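Long-range contacts in putative branched-chain amino acid aminotransferase IlvE (Streptococcus mutans, PDB 4DQN), which probably catalyses the pyridoxal-phosphate-dependent transfer of the amino group between leucine, isoleucine or valine and 2-oxoglutarate in branched-chain amino acid biosynthesis: residues I47-A53 against I134-I140; F103-A107 against I149-F153; D174-A180 against Y213-H219; S250-L256 against C287-I293; L278-A284 against H306-S310. All coordinates share one frame. Residue numbers count along the deposited sequence, not the author numbering.

Interaction 1 of 5, residues I47-A53 against I134-I140; sequences ISESSPA and IGVGDVI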
# COMPACT_ATOMS: atom_id res chain seq x y z
N ILE A 47 -6.73 3.55 -17.14
CA ILE A 47 -5.71 2.54 -16.87
C ILE A 47 -6.33 1.16 -16.83
O ILE A 47 -7.52 1.00 -16.52
CB ILE A 47 -4.95 2.83 -15.54
CG1 ILE A 47 -5.88 2.71 -14.34
CG2 ILE A 47 -4.31 4.23 -15.56
CD1 ILE A 47 -5.17 2.97 -12.99
N SER A 48 -5.52 0.16 -17.14
CA SER A 48 -5.98 -1.22 -17.14
C SER A 48 -6.58 -1.64 -15.80
O SER A 48 -6.05 -1.30 -14.74
CB SER A 48 -4.81 -2.14 -17.46
OG SER A 48 -5.23 -3.50 -17.40
N GLU A 49 -7.69 -2.38 -15.86
CA GLU A 49 -8.30 -2.97 -14.67
C GLU A 49 -7.28 -3.82 -13.91
O GLU A 49 -7.45 -4.11 -12.72
CB GLU A 49 -9.50 -3.85 -15.08
CG GLU A 49 -9.11 -5.06 -15.94
CD GLU A 49 -10.31 -5.74 -16.55
OE1 GLU A 49 -11.44 -5.34 -16.21
OE2 GLU A 49 -10.13 -6.67 -17.38
N SER A 50 -6.21 -4.22 -14.60
CA SER A 50 -5.20 -5.07 -14.00
C SER A 50 -3.92 -4.31 -13.64
O SER A 50 -2.86 -4.94 -13.47
CB SER A 50 -4.84 -6.19 -14.97
OG SER A 50 -4.19 -7.22 -14.26
N SER A 51 -4.01 -2.98 -13.51
CA SER A 51 -2.84 -2.15 -13.19
C SER A 51 -2.26 -2.48 -11.81
O SER A 51 -2.99 -2.45 -10.82
CB SER A 51 -3.22 -0.66 -13.19
OG SER A 51 -3.59 -0.20 -14.48
N PRO A 52 -0.94 -2.75 -11.74
CA PRO A 52 -0.29 -3.00 -10.44
C PRO A 52 -0.47 -1.87 -9.41
O PRO A 52 -0.41 -2.16 -8.22
CB PRO A 52 1.20 -3.11 -10.81
CG PRO A 52 1.15 -3.71 -12.21
CD PRO A 52 -0.03 -2.99 -12.87
N ALA A 53 -0.70 -0.63 -9.83
CA ALA A 53 -0.95 0.43 -8.86
C ALA A 53 -2.21 0.12 -8.05
O ALA A 53 -2.32 0.52 -6.89
CB ALA A 53 -1.05 1.79 -9.54
N ILE A 134 2.80 5.71 -11.07
CA ILE A 134 2.02 4.49 -10.89
C ILE A 134 2.34 3.40 -11.91
O ILE A 134 2.58 3.69 -13.09
CB ILE A 134 0.50 4.77 -10.96
CG1 ILE A 134 0.15 5.63 -12.18
CG2 ILE A 134 0.01 5.46 -9.68
CD1 ILE A 134 -1.37 5.75 -12.40
N GLY A 135 2.34 2.16 -11.43
CA GLY A 135 2.44 1.00 -12.32
C GLY A 135 1.10 0.71 -12.97
O GLY A 135 0.10 0.51 -12.28
N VAL A 136 1.08 0.66 -14.30
CA VAL A 136 -0.14 0.40 -15.06
C VAL A 136 0.05 -0.78 -16.01
O VAL A 136 0.96 -1.59 -15.82
CB VAL A 136 -0.66 1.66 -15.78
CG1 VAL A 136 -1.03 2.72 -14.74
CG2 VAL A 136 0.38 2.24 -16.77
N GLY A 137 -0.81 -0.90 -17.02
CA GLY A 137 -0.76 -2.06 -17.89
C GLY A 137 -1.28 -3.31 -17.20
O GLY A 137 -1.94 -3.22 -16.16
N ASP A 138 -0.98 -4.48 -17.75
CA ASP A 138 -1.63 -5.71 -17.30
C ASP A 138 -0.72 -6.63 -16.46
O ASP A 138 0.26 -7.17 -16.97
CB ASP A 138 -2.12 -6.50 -18.52
CG ASP A 138 -2.98 -5.66 -19.44
OD1 ASP A 138 -3.56 -4.66 -18.97
OD2 ASP A 138 -3.08 -6.00 -20.64
N VAL A 139 -1.04 -6.81 -15.18
CA VAL A 139 -0.28 -7.75 -14.36
C VAL A 139 -1.20 -8.46 -13.39
O VAL A 139 -1.86 -7.82 -12.55
CB VAL A 139 0.82 -7.05 -13.53
CG1 VAL A 139 1.46 -8.05 -12.56
CG2 VAL A 139 1.88 -6.44 -14.43
N ILE A 140 -1.26 -9.78 -13.47
CA ILE A 140 -2.06 -10.51 -12.48
C ILE A 140 -1.26 -11.22 -11.36
O ILE A 140 -1.61 -11.11 -10.20
CB ILE A 140 -3.18 -11.36 -13.13
CG1 ILE A 140 -4.43 -10.49 -13.32
CG2 ILE A 140 -3.57 -12.53 -12.22
CD1 ILE A 140 -5.04 -9.99 -11.99
O HOH W 1 -2.89 0.80 -18.49
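Four residues in a row, Ser48 to Ser51, make a type I beta turn that sits on the chain leaving strand 126-136, and three of them are serines with different tasks: Ser51 OG closes the corner on Ser48 O (2.7 Å), beside the turn's own bond from Ser51 N to Ser48 O (2.9 Å), while Ser48 OG and Ser50 OG reach across. Ser48 OG, which also accepts from Ser50 N in an ST turn, gives its proton to Asp138 OD1 at 2.6 Å, the short bond that ties the turn to the exposed aspartate. Ser50 OG adds a weak bond to Val139 O (3.0 Å). Two backbone bonds also cross: Val139 N reaches Ser50 O at 3.1 Å, and Ala53 N, in the first turn of helix 52-55, reaches Gly135 O at 2.8 Å. A water accepts from both Ser48 N and Gly137 N, and Ser51 CA lies 3.3 Å from Gly137 O in a CA-H...O contact. Small apolar patches fill the gaps, with Pro52 CG 3.6 Å from Val139 CG2 and Ala53 CB 3.6 Å from Ile134 CB. A CB on Gly135 would crowd Pro52 CB, so the missing side chain lets the proline pack close. Directed polar bonds as well as apolar packing thus fix the turn to 134-140, and Glu49 at its corner, which takes no part in the contact, forms a salt bridge with Arg24 of the second subunit.

Interaction 2 of 5, residues F103-A107 against I149-F153; sequences FIDAA and IFTIF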
# COMPACT_ATOMS: atom_id res chain seq x y z
N PHE A 103 11.65 15.71 -13.82
CA PHE A 103 10.75 16.04 -12.71
C PHE A 103 10.58 17.55 -12.55
O PHE A 103 9.44 18.06 -12.46
CB PHE A 103 11.32 15.42 -11.42
CG PHE A 103 10.46 15.64 -10.19
CD1 PHE A 103 10.52 16.85 -9.49
CD2 PHE A 103 9.62 14.63 -9.71
CE1 PHE A 103 9.72 17.06 -8.35
CE2 PHE A 103 8.84 14.82 -8.57
CZ PHE A 103 8.89 16.04 -7.89
N ILE A 104 11.69 18.27 -12.50
CA ILE A 104 11.64 19.71 -12.22
C ILE A 104 11.03 20.43 -13.41
O ILE A 104 10.20 21.33 -13.24
CB ILE A 104 13.03 20.26 -11.89
CG1 ILE A 104 13.50 19.72 -10.54
CG2 ILE A 104 13.01 21.79 -11.82
CD1 ILE A 104 14.96 20.07 -10.25
N ASP A 105 11.41 20.03 -14.62
CA ASP A 105 10.83 20.63 -15.81
C ASP A 105 9.33 20.41 -15.85
O ASP A 105 8.57 21.31 -16.23
CB ASP A 105 11.45 20.05 -17.08
CG ASP A 105 10.77 20.56 -18.33
OD1 ASP A 105 10.98 21.74 -18.66
OD2 ASP A 105 10.00 19.80 -18.96
N ALA A 106 8.90 19.21 -15.49
CA ALA A 106 7.47 18.91 -15.51
C ALA A 106 6.73 19.79 -14.51
O ALA A 106 5.65 20.31 -14.81
CB ALA A 106 7.23 17.45 -15.20
N ALA A 107 7.28 19.91 -13.31
CA ALA A 107 6.69 20.76 -12.28
C ALA A 107 6.54 22.20 -12.78
O ALA A 107 5.48 22.80 -12.63
CB ALA A 107 7.54 20.73 -11.02
N ILE A 149 2.86 5.42 -15.50
CA ILE A 149 2.47 6.81 -15.73
C ILE A 149 3.14 7.70 -14.72
O ILE A 149 3.16 7.37 -13.54
CB ILE A 149 0.93 6.98 -15.63
CG1 ILE A 149 0.25 6.29 -16.82
CG2 ILE A 149 0.54 8.46 -15.63
CD1 ILE A 149 -1.27 6.34 -16.77
N PHE A 150 3.71 8.82 -15.17
CA PHE A 150 4.12 9.89 -14.28
C PHE A 150 3.28 11.12 -14.61
O PHE A 150 3.28 11.60 -15.75
CB PHE A 150 5.62 10.21 -14.42
CG PHE A 150 6.08 11.39 -13.59
CD1 PHE A 150 5.99 11.37 -12.20
CD2 PHE A 150 6.62 12.52 -14.20
CE1 PHE A 150 6.42 12.47 -11.42
CE2 PHE A 150 7.06 13.62 -13.44
CZ PHE A 150 6.96 13.60 -12.05
N THR A 151 2.54 11.61 -13.63
CA THR A 151 1.70 12.78 -13.84
C THR A 151 1.88 13.80 -12.71
O THR A 151 2.13 13.42 -11.57
CB THR A 151 0.21 12.38 -14.01
OG1 THR A 151 -0.59 13.55 -14.25
CG2 THR A 151 -0.33 11.64 -12.77
N ILE A 152 1.82 15.08 -13.05
CA ILE A 152 1.76 16.11 -12.01
C ILE A 152 0.53 16.97 -12.24
O ILE A 152 0.40 17.63 -13.28
CB ILE A 152 2.99 17.05 -12.01
CG1 ILE A 152 4.30 16.25 -11.95
CG2 ILE A 152 2.90 18.02 -10.83
CD1 ILE A 152 5.57 17.16 -11.86
N PHE A 153 -0.37 16.96 -11.26
CA PHE A 153 -1.51 17.88 -11.26
C PHE A 153 -1.41 18.85 -10.09
O PHE A 153 -0.60 18.65 -9.18
CB PHE A 153 -2.86 17.15 -11.30
CG PHE A 153 -3.10 16.20 -10.15
CD1 PHE A 153 -2.68 14.87 -10.23
CD2 PHE A 153 -3.83 16.60 -9.04
CE1 PHE A 153 -2.93 13.98 -9.20
CE2 PHE A 153 -4.08 15.73 -7.98
CZ PHE A 153 -3.64 14.40 -8.07
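Strand 149-153 runs past helix 103-107 at 9.3 Å between axes, their directions 40° apart, and its side chains alternate between the helix and the opposite face. Ile149 begins on that opposite face, against Ile26 and Tyr28 of strand 24-30. Phe150 is the first to turn to the helix: its CZ comes 3.7 Å from Phe103 CD2, the two rings lying obliquely with centroids 6.0 Å apart, and its CE2 is 4.2 Å from Ala106 CB. Leu86 of helix 79-92 and Val98 touch both rings, so the aromatic pair is enclosed from further sides. Thr151 points away, and its OG1 bonds to Tyr25 O. Ile152 turns back, and its extended side chain sends CD1 to the helix surface, 3.7 Å from Ala106 CB, 3.5 Å from Ala107 N and 4.0 Å from Phe103 O; the small alanines let the methyl come this close to the backbone. Phe153 again faces the other way, where it meets Glu49 of the second subunit. No hydrogen bond crosses the contact, which is van der Waals packing, mostly apolar, of a helix on one face of a seven-stranded antiparallel sheet, an alpha/beta layer that belongs to the smaller domain of class-IV aminotransferases.

Interaction 3 of 5, residues D174-A180 against Y213-H219; sequences DDYDRAA and YLDPATH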
# COMPACT_ATOMS: atom_id res chain seq x y z
N ASP A 174 -0.46 3.02 20.51
CA ASP A 174 0.55 1.98 20.26
C ASP A 174 0.10 0.72 19.52
O ASP A 174 0.94 -0.08 19.10
CB ASP A 174 1.26 1.59 21.56
CG ASP A 174 2.20 2.67 22.04
OD1 ASP A 174 3.22 2.88 21.35
OD2 ASP A 174 1.94 3.30 23.09
N ASP A 175 -1.21 0.53 19.34
CA ASP A 175 -1.70 -0.64 18.61
C ASP A 175 -1.91 -0.43 17.09
O ASP A 175 -2.63 -1.19 16.45
CB ASP A 175 -2.97 -1.22 19.26
CG ASP A 175 -4.03 -0.17 19.53
OD1 ASP A 175 -3.68 1.03 19.63
OD2 ASP A 175 -5.22 -0.55 19.68
N TYR A 176 -1.27 0.61 16.53
CA TYR A 176 -1.23 0.79 15.06
C TYR A 176 0.17 1.18 14.57
O TYR A 176 0.85 2.00 15.20
CB TYR A 176 -2.26 1.83 14.57
CG TYR A 176 -3.69 1.52 14.95
CD1 TYR A 176 -4.28 2.13 16.05
CD2 TYR A 176 -4.45 0.61 14.22
CE1 TYR A 176 -5.58 1.86 16.40
CE2 TYR A 176 -5.76 0.34 14.57
CZ TYR A 176 -6.31 0.96 15.67
OH TYR A 176 -7.62 0.70 16.04
N ASP A 177 0.59 0.59 13.46
CA ASP A 177 1.83 1.01 12.80
C ASP A 177 1.50 1.50 11.40
O ASP A 177 0.68 0.89 10.70
CB ASP A 177 2.82 -0.16 12.70
CG ASP A 177 3.21 -0.74 14.06
OD1 ASP A 177 3.51 0.05 14.99
OD2 ASP A 177 3.23 -1.99 14.18
N ARG A 178 2.13 2.58 10.96
CA ARG A 178 1.95 2.99 9.57
C ARG A 178 2.94 2.26 8.66
O ARG A 178 2.74 2.18 7.44
CB ARG A 178 2.05 4.51 9.40
CG ARG A 178 3.41 5.12 9.65
CD ARG A 178 3.64 6.26 8.65
NE ARG A 178 2.46 7.12 8.55
CZ ARG A 178 2.13 7.81 7.46
NH1 ARG A 178 2.90 7.76 6.37
NH2 ARG A 178 1.04 8.57 7.46
N ALA A 179 3.99 1.69 9.25
CA ALA A 179 5.00 0.96 8.49
C ALA A 179 5.71 -0.11 9.32
O ALA A 179 5.78 -0.01 10.56
CB ALA A 179 6.02 1.93 7.92
N ALA A 180 6.24 -1.12 8.63
CA ALA A 180 7.01 -2.20 9.25
C ALA A 180 8.45 -1.75 9.49
O ALA A 180 8.89 -0.78 8.86
CB ALA A 180 6.98 -3.42 8.35
N TYR A 213 3.21 8.12 15.66
CA TYR A 213 3.57 6.71 15.63
C TYR A 213 4.92 6.50 16.28
O TYR A 213 5.80 7.33 16.14
CB TYR A 213 3.64 6.22 14.18
CG TYR A 213 2.31 6.29 13.47
CD1 TYR A 213 1.96 7.41 12.72
CD2 TYR A 213 1.41 5.24 13.55
CE1 TYR A 213 0.75 7.48 12.08
CE2 TYR A 213 0.19 5.30 12.91
CZ TYR A 213 -0.14 6.42 12.18
OH TYR A 213 -1.36 6.46 11.55
N LEU A 214 5.08 5.37 16.98
CA LEU A 214 6.38 5.04 17.57
C LEU A 214 7.05 3.97 16.72
O LEU A 214 6.44 3.42 15.80
CB LEU A 214 6.22 4.55 19.01
CG LEU A 214 5.40 5.44 19.93
CD1 LEU A 214 5.53 4.99 21.37
CD2 LEU A 214 5.84 6.90 19.77
N ASP A 215 8.32 3.68 17.01
CA ASP A 215 9.07 2.71 16.21
C ASP A 215 8.38 1.35 16.29
O ASP A 215 8.01 0.91 17.38
CB ASP A 215 10.54 2.66 16.64
CG ASP A 215 10.73 1.99 17.98
OD1 ASP A 215 10.44 2.64 19.01
OD2 ASP A 215 11.18 0.82 18.00
N PRO A 216 8.16 0.70 15.13
CA PRO A 216 7.36 -0.52 15.10
C PRO A 216 8.00 -1.71 15.82
O PRO A 216 7.27 -2.58 16.30
CB PRO A 216 7.19 -0.81 13.60
CG PRO A 216 8.30 -0.04 12.92
CD PRO A 216 8.52 1.18 13.78
N ALA A 217 9.32 -1.75 15.90
CA ALA A 217 10.01 -2.84 16.59
C ALA A 217 9.74 -2.82 18.10
O ALA A 217 9.25 -3.81 18.66
CB ALA A 217 11.51 -2.79 16.34
N THR A 218 10.06 -1.70 18.73
CA THR A 218 10.05 -1.64 20.20
C THR A 218 9.01 -0.69 20.80
O THR A 218 8.71 -0.78 22.00
CB THR A 218 11.45 -1.27 20.73
OG1 THR A 218 11.69 0.13 20.53
CG2 THR A 218 12.52 -2.06 19.99
N HIS A 219 8.47 0.22 19.99
CA HIS A 219 7.51 1.22 20.47
C HIS A 219 8.04 1.98 21.68
O HIS A 219 7.39 2.05 22.72
CB HIS A 219 6.14 0.58 20.76
CG HIS A 219 5.31 0.36 19.53
ND1 HIS A 219 4.15 1.07 19.27
CD2 HIS A 219 5.49 -0.47 18.47
CE1 HIS A 219 3.65 0.68 18.11
NE2 HIS A 219 4.45 -0.25 17.60
O HOH W 2 2.85 3.54 17.27
O HOH W 3 4.10 2.65 14.37
O HOH W 4 4.43 -2.75 16.32
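Neither segment is regular for long: 174-180 is all loop, and 213-219 leaves strand 211-214 after Leu214 and curls into a turn, closed by His219 N bonding to Asp215 O at 2.7 Å. The backbones stay apart, with CA atoms 7.0 Å apart at Asp174 and His219 and 6.1 Å at Ala180 and Pro216, so side chains and waters fill the space between. Asp215 stiffens the turn as an Asx motif, its OD2 accepting from Thr218 N (2.9 Å). That turn presents His219, whose ND1 donates to Asp174 OD1 at 2.9 Å and whose NE2 makes a weak bond to Asp177 OD1 at 2.8 Å. Asp177 OD2 also accepts from His182 N of the second subunit. These loops follow two parallel strands of the mixed sheet, 168-172 and 211-214, joined through helix 190-205 in a beta-alpha-beta crossover, and they lie at the dimer interface. Arg178 lays its CB over the face of Tyr213, 4.0 Å from the ring centroid, a CH-pi contact, while its guanidinium makes a cation-pi contact with Tyr193. Pro216 CB packs 3.4 Å from Ala179 O. One water joins Tyr176 O to Leu214 N; another donates to Asp177 OD2 and Pro216 O.

Interaction 4 of 5, residues S250-L256 against C287-I293; sequences SVTKYSL and CGTAAVI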
# COMPACT_ATOMS: atom_id res chain seq x y z
N SER A 250 11.29 14.12 5.33
CA SER A 250 10.64 15.25 4.67
C SER A 250 11.65 16.33 4.24
O SER A 250 12.69 16.53 4.88
CB SER A 250 9.51 15.84 5.53
OG SER A 250 9.97 16.83 6.44
N VAL A 251 11.35 16.99 3.13
CA VAL A 251 12.18 18.10 2.64
C VAL A 251 12.16 19.22 3.68
O VAL A 251 13.17 19.90 3.93
CB VAL A 251 11.68 18.60 1.28
CG1 VAL A 251 12.60 19.67 0.72
CG2 VAL A 251 11.57 17.44 0.30
N THR A 252 11.01 19.39 4.31
CA THR A 252 10.85 20.42 5.34
C THR A 252 11.78 20.17 6.53
O THR A 252 12.42 21.10 7.03
CB THR A 252 9.38 20.50 5.80
OG1 THR A 252 8.54 20.58 4.64
CG2 THR A 252 9.14 21.74 6.65
N LYS A 253 11.90 18.91 6.95
CA LYS A 253 12.80 18.56 8.05
C LYS A 253 14.26 18.87 7.75
O LYS A 253 14.97 19.44 8.58
CB LYS A 253 12.67 17.08 8.42
CG LYS A 253 13.89 16.59 9.21
CD LYS A 253 13.83 15.11 9.55
CE LYS A 253 14.29 14.24 8.40
NZ LYS A 253 14.19 12.80 8.81
N TYR A 254 14.72 18.50 6.55
CA TYR A 254 16.11 18.78 6.19
C TYR A 254 16.34 20.28 6.12
O TYR A 254 17.39 20.77 6.56
CB TYR A 254 16.47 18.10 4.87
CG TYR A 254 16.64 16.62 5.03
CD1 TYR A 254 17.28 16.10 6.15
CD2 TYR A 254 16.14 15.73 4.08
CE1 TYR A 254 17.44 14.75 6.32
CE2 TYR A 254 16.29 14.36 4.25
CZ TYR A 254 16.94 13.88 5.38
OH TYR A 254 17.10 12.52 5.57
N SER A 255 15.37 21.00 5.57
CA SER A 255 15.44 22.46 5.49
C SER A 255 15.52 23.11 6.88
O SER A 255 16.28 24.06 7.08
CB SER A 255 14.23 22.98 4.72
OG SER A 255 14.24 22.46 3.39
N LEU A 256 14.72 22.60 7.82
CA LEU A 256 14.70 23.13 9.19
C LEU A 256 16.00 22.82 9.91
O LEU A 256 16.55 23.67 10.62
CB LEU A 256 13.50 22.57 9.97
CG LEU A 256 12.16 23.20 9.57
CD1 LEU A 256 11.00 22.60 10.33
CD2 LEU A 256 12.20 24.72 9.78
N CYS A 287 6.52 18.86 11.04
CA CYS A 287 6.90 19.63 9.86
C CYS A 287 6.70 18.84 8.57
O CYS A 287 6.87 17.62 8.55
CB CYS A 287 8.33 20.15 9.97
SG CYS A 287 9.61 18.88 10.03
N GLY A 288 6.30 19.54 7.51
CA GLY A 288 6.07 18.90 6.22
C GLY A 288 5.62 19.95 5.22
O GLY A 288 5.34 21.09 5.60
N THR A 289 5.55 19.57 3.94
CA THR A 289 5.15 20.50 2.88
C THR A 289 3.77 21.13 3.11
O THR A 289 3.61 22.36 3.07
CB THR A 289 5.14 19.81 1.52
OG1 THR A 289 6.48 19.40 1.19
CG2 THR A 289 4.60 20.75 0.44
N ALA A 290 2.78 20.29 3.37
CA ALA A 290 1.42 20.77 3.56
C ALA A 290 1.30 21.50 4.89
O ALA A 290 0.69 22.57 5.00
CB ALA A 290 0.44 19.60 3.50
N ALA A 291 1.92 20.91 5.91
CA ALA A 291 1.86 21.43 7.26
C ALA A 291 2.70 22.71 7.46
O ALA A 291 2.28 23.62 8.18
CB ALA A 291 2.31 20.34 8.24
N VAL A 292 3.85 22.77 6.78
CA VAL A 292 4.93 23.72 7.08
C VAL A 292 5.47 23.42 8.48
O VAL A 292 6.28 22.50 8.64
CB VAL A 292 4.53 25.19 6.92
CG1 VAL A 292 5.76 26.06 6.96
CG2 VAL A 292 3.80 25.40 5.59
N ILE A 293 5.01 24.15 9.48
CA ILE A 293 5.16 23.69 10.86
C ILE A 293 3.80 23.67 11.54
O ILE A 293 3.06 24.66 11.51
CB ILE A 293 6.15 24.55 11.67
CG1 ILE A 293 7.56 24.39 11.11
CG2 ILE A 293 6.11 24.16 13.16
CD1 ILE A 293 8.60 25.36 11.68
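Thr252 reaches from the first turn of helix 251-262 across the bend that follows Cys287: its CG2 is 3.8 Å from Cys287 CB and 3.6 Å from Val292 O, while its OG1 lies just 3.0 Å from Gly288 C. Thr252 OG1 also comes within 3.2 Å of Thr289 N, yet the angle is too poor for a hydrogen bond, and none crosses the contact. Gly288 CA comes within 5.1 Å of Thr252 CA, the nearest backbone approach here. Cys287 points to the helix, with SG 3.8 Å from Lys253 CA and CB 3.6 Å from Leu256 CD1. One turn after Thr252, the same Leu256 CD1 meets Ile293 CD1 at 3.9 Å, so a single methyl bridges the two strands. The helix start is held by Ser250, an N-cap whose OG accepts from Lys253 N at 2.9 Å. Opposite, the hairpin bend closes on itself through Gly288 N to Val292 O (3.2 Å) and Val292 N to Gly288 O (2.5 Å), and Thr289 lies with its side chain about 7 Å from that of Lys188, the lysine predicted to carry pyridoxal phosphate, which is not attached in this structure. The helix thus packs where antiparallel strands 281-288 and 292-301 join, next to strand 228-234 through Asn229, with helix 316-329 adding Leu325 against Thr252 and Tyr322 against Val292.

Interaction 5 of 5, residues L278-A284 against H306-S310; sequences LDKFVEA and HVFYS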
# COMPACT_ATOMS: atom_id res chain seq x y z
N LEU A 278 10.01 13.06 27.23
CA LEU A 278 9.36 14.20 26.57
C LEU A 278 9.68 15.55 27.24
O LEU A 278 9.68 16.58 26.57
CB LEU A 278 7.85 14.00 26.45
CG LEU A 278 7.39 12.84 25.56
CD1 LEU A 278 5.88 12.75 25.50
CD2 LEU A 278 7.97 12.97 24.17
N ASP A 279 9.97 15.53 28.54
CA ASP A 279 10.36 16.74 29.26
C ASP A 279 11.69 17.32 28.75
O ASP A 279 12.07 18.44 29.12
CB ASP A 279 10.44 16.47 30.76
CG ASP A 279 10.90 15.05 31.06
OD1 ASP A 279 12.12 14.78 30.95
OD2 ASP A 279 10.04 14.20 31.41
N LYS A 280 12.40 16.56 27.92
CA LYS A 280 13.64 17.01 27.28
C LYS A 280 13.36 18.20 26.36
O LYS A 280 14.27 18.98 26.03
CB LYS A 280 14.25 15.85 26.48
CG LYS A 280 15.64 16.09 25.91
CD LYS A 280 16.11 14.91 25.05
CE LYS A 280 17.54 15.16 24.54
NZ LYS A 280 18.08 14.06 23.69
N PHE A 281 12.11 18.36 25.96
CA PHE A 281 11.76 19.36 24.94
C PHE A 281 10.89 20.51 25.45
O PHE A 281 9.80 20.30 25.99
CB PHE A 281 11.12 18.67 23.73
CG PHE A 281 12.01 17.66 23.09
CD1 PHE A 281 13.21 18.06 22.51
CD2 PHE A 281 11.68 16.31 23.10
CE1 PHE A 281 14.06 17.15 21.93
CE2 PHE A 281 12.53 15.38 22.52
CZ PHE A 281 13.73 15.80 21.93
N VAL A 282 11.39 21.72 25.26
CA VAL A 282 10.69 22.93 25.68
C VAL A 282 9.65 23.35 24.62
O VAL A 282 8.64 24.00 24.94
CB VAL A 282 11.73 24.05 25.98
CG1 VAL A 282 11.17 25.42 25.72
CG2 VAL A 282 12.20 23.94 27.43
N GLU A 283 9.89 22.94 23.38
CA GLU A 283 8.92 23.12 22.29
C GLU A 283 8.95 21.89 21.39
O GLU A 283 9.99 21.22 21.27
CB GLU A 283 9.26 24.34 21.43
CG GLU A 283 9.24 25.69 22.13
CD GLU A 283 9.69 26.81 21.20
OE1 GLU A 283 9.40 26.74 19.98
OE2 GLU A 283 10.35 27.76 21.66
N ALA A 284 7.83 21.61 20.73
CA ALA A 284 7.77 20.51 19.77
C ALA A 284 6.80 20.84 18.65
O ALA A 284 5.85 21.60 18.85
CB ALA A 284 7.34 19.22 20.46
N HIS A 306 0.99 15.33 27.81
CA HIS A 306 2.22 16.08 28.02
C HIS A 306 2.23 17.37 27.20
O HIS A 306 2.14 17.34 25.97
CB HIS A 306 3.44 15.24 27.64
CG HIS A 306 4.74 15.88 28.01
ND1 HIS A 306 5.43 15.56 29.16
CD2 HIS A 306 5.46 16.85 27.40
CE1 HIS A 306 6.52 16.29 29.24
NE2 HIS A 306 6.57 17.09 28.18
N VAL A 307 2.35 18.50 27.89
CA VAL A 307 2.37 19.80 27.23
C VAL A 307 3.80 20.32 27.22
O VAL A 307 4.41 20.46 28.28
CB VAL A 307 1.42 20.82 27.91
CG1 VAL A 307 1.61 22.21 27.33
CG2 VAL A 307 -0.02 20.39 27.73
N PHE A 308 4.33 20.56 26.03
CA PHE A 308 5.71 21.03 25.91
C PHE A 308 5.83 22.50 26.29
O PHE A 308 6.60 22.87 27.17
CB PHE A 308 6.23 20.81 24.49
CG PHE A 308 6.21 19.37 24.07
CD1 PHE A 308 7.29 18.54 24.35
CD2 PHE A 308 5.11 18.83 23.41
CE1 PHE A 308 7.28 17.21 23.98
CE2 PHE A 308 5.09 17.50 23.03
CZ PHE A 308 6.17 16.69 23.31
N TYR A 309 5.06 23.34 25.60
CA TYR A 309 5.18 24.78 25.77
C TYR A 309 3.87 25.37 26.24
O TYR A 309 3.80 25.98 27.31
CB TYR A 309 5.62 25.42 24.45
CG TYR A 309 5.85 26.91 24.59
CD1 TYR A 309 4.88 27.82 24.18
CD2 TYR A 309 7.01 27.39 25.16
CE1 TYR A 309 5.08 29.17 24.32
CE2 TYR A 309 7.22 28.75 25.30
CZ TYR A 309 6.24 29.63 24.88
OH TYR A 309 6.43 30.98 25.01
N SER A 310 2.82 25.18 25.44
CA SER A 310 1.50 25.70 25.77
C SER A 310 0.45 25.02 24.90
O SER A 310 0.75 24.56 23.80
CB SER A 310 1.44 27.21 25.54
OG SER A 310 0.10 27.65 25.64
O HOH W 5 8.43 19.09 28.07
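The ring of Phe308 is the main bump of this contact, and 278-284 curves round it to make the hollow. Ala284 CB forms the floor, set over one face of the ring 3.6 Å from its centroid in a CH-pi contact. At the rim of the same ring, Phe281 O approaches CD1 of Phe308 at 3.5 Å; Phe281 CB lies 3.9 Å from that CD1. Leu278 O comes 3.6 Å from Phe308 CE1. A second fit lies at the other end: Leu278 CB rests squarely over the face of His306, 3.7 Å from the ring centroid, also CH-pi. Beside these fits a small polar pocket holds a water that donates to Leu278 O (3.2 Å) and Phe281 O (2.8 Å) and lies 2.7 Å from His306 NE2. Tyr309 covers the exposed margin, its CB 3.4 Å from Val282 O and its CD2 4.1 Å from Glu283 CG; the carboxylate of Glu283 turns elsewhere, to Thr318 and Val317. No direct hydrogen bond crosses between the segments. The curve of 278-284 comes from a 3-10 turn at 278-280 and a corner at Val282, where Val282 and Glu283 both face Ile233. That is a classic beta bulge of strand 281-288 against strand 228-234; the chain leaving edge strand 304-307 folds over strand 281-288, with Phe308 also on Ile296 and Val299 of strand 292-301.

Along the chain, interactions 1 and 2 interleave first, interaction 3 follows, and interactions 4 and 5 interleave last. The first two share the seven-stranded antiparallel sheet, where neighbouring strands 126-136 and 147-157 meet through Ile134 O and Ile149 N (3.0 Å); their centres are about 20 Å apart. The other three reach the mixed sheet: interactions 4 and 5, centres about 19 Å apart, both use strand 281-288, and interaction 3 lies about 22 Å from each, centre to centre. Interactions 1 and 5 are farthest apart, about 47 Å between centres. The contacts fall on two sheets of the chain, and one contact of each group, 1 and 3, also touches the second subunit.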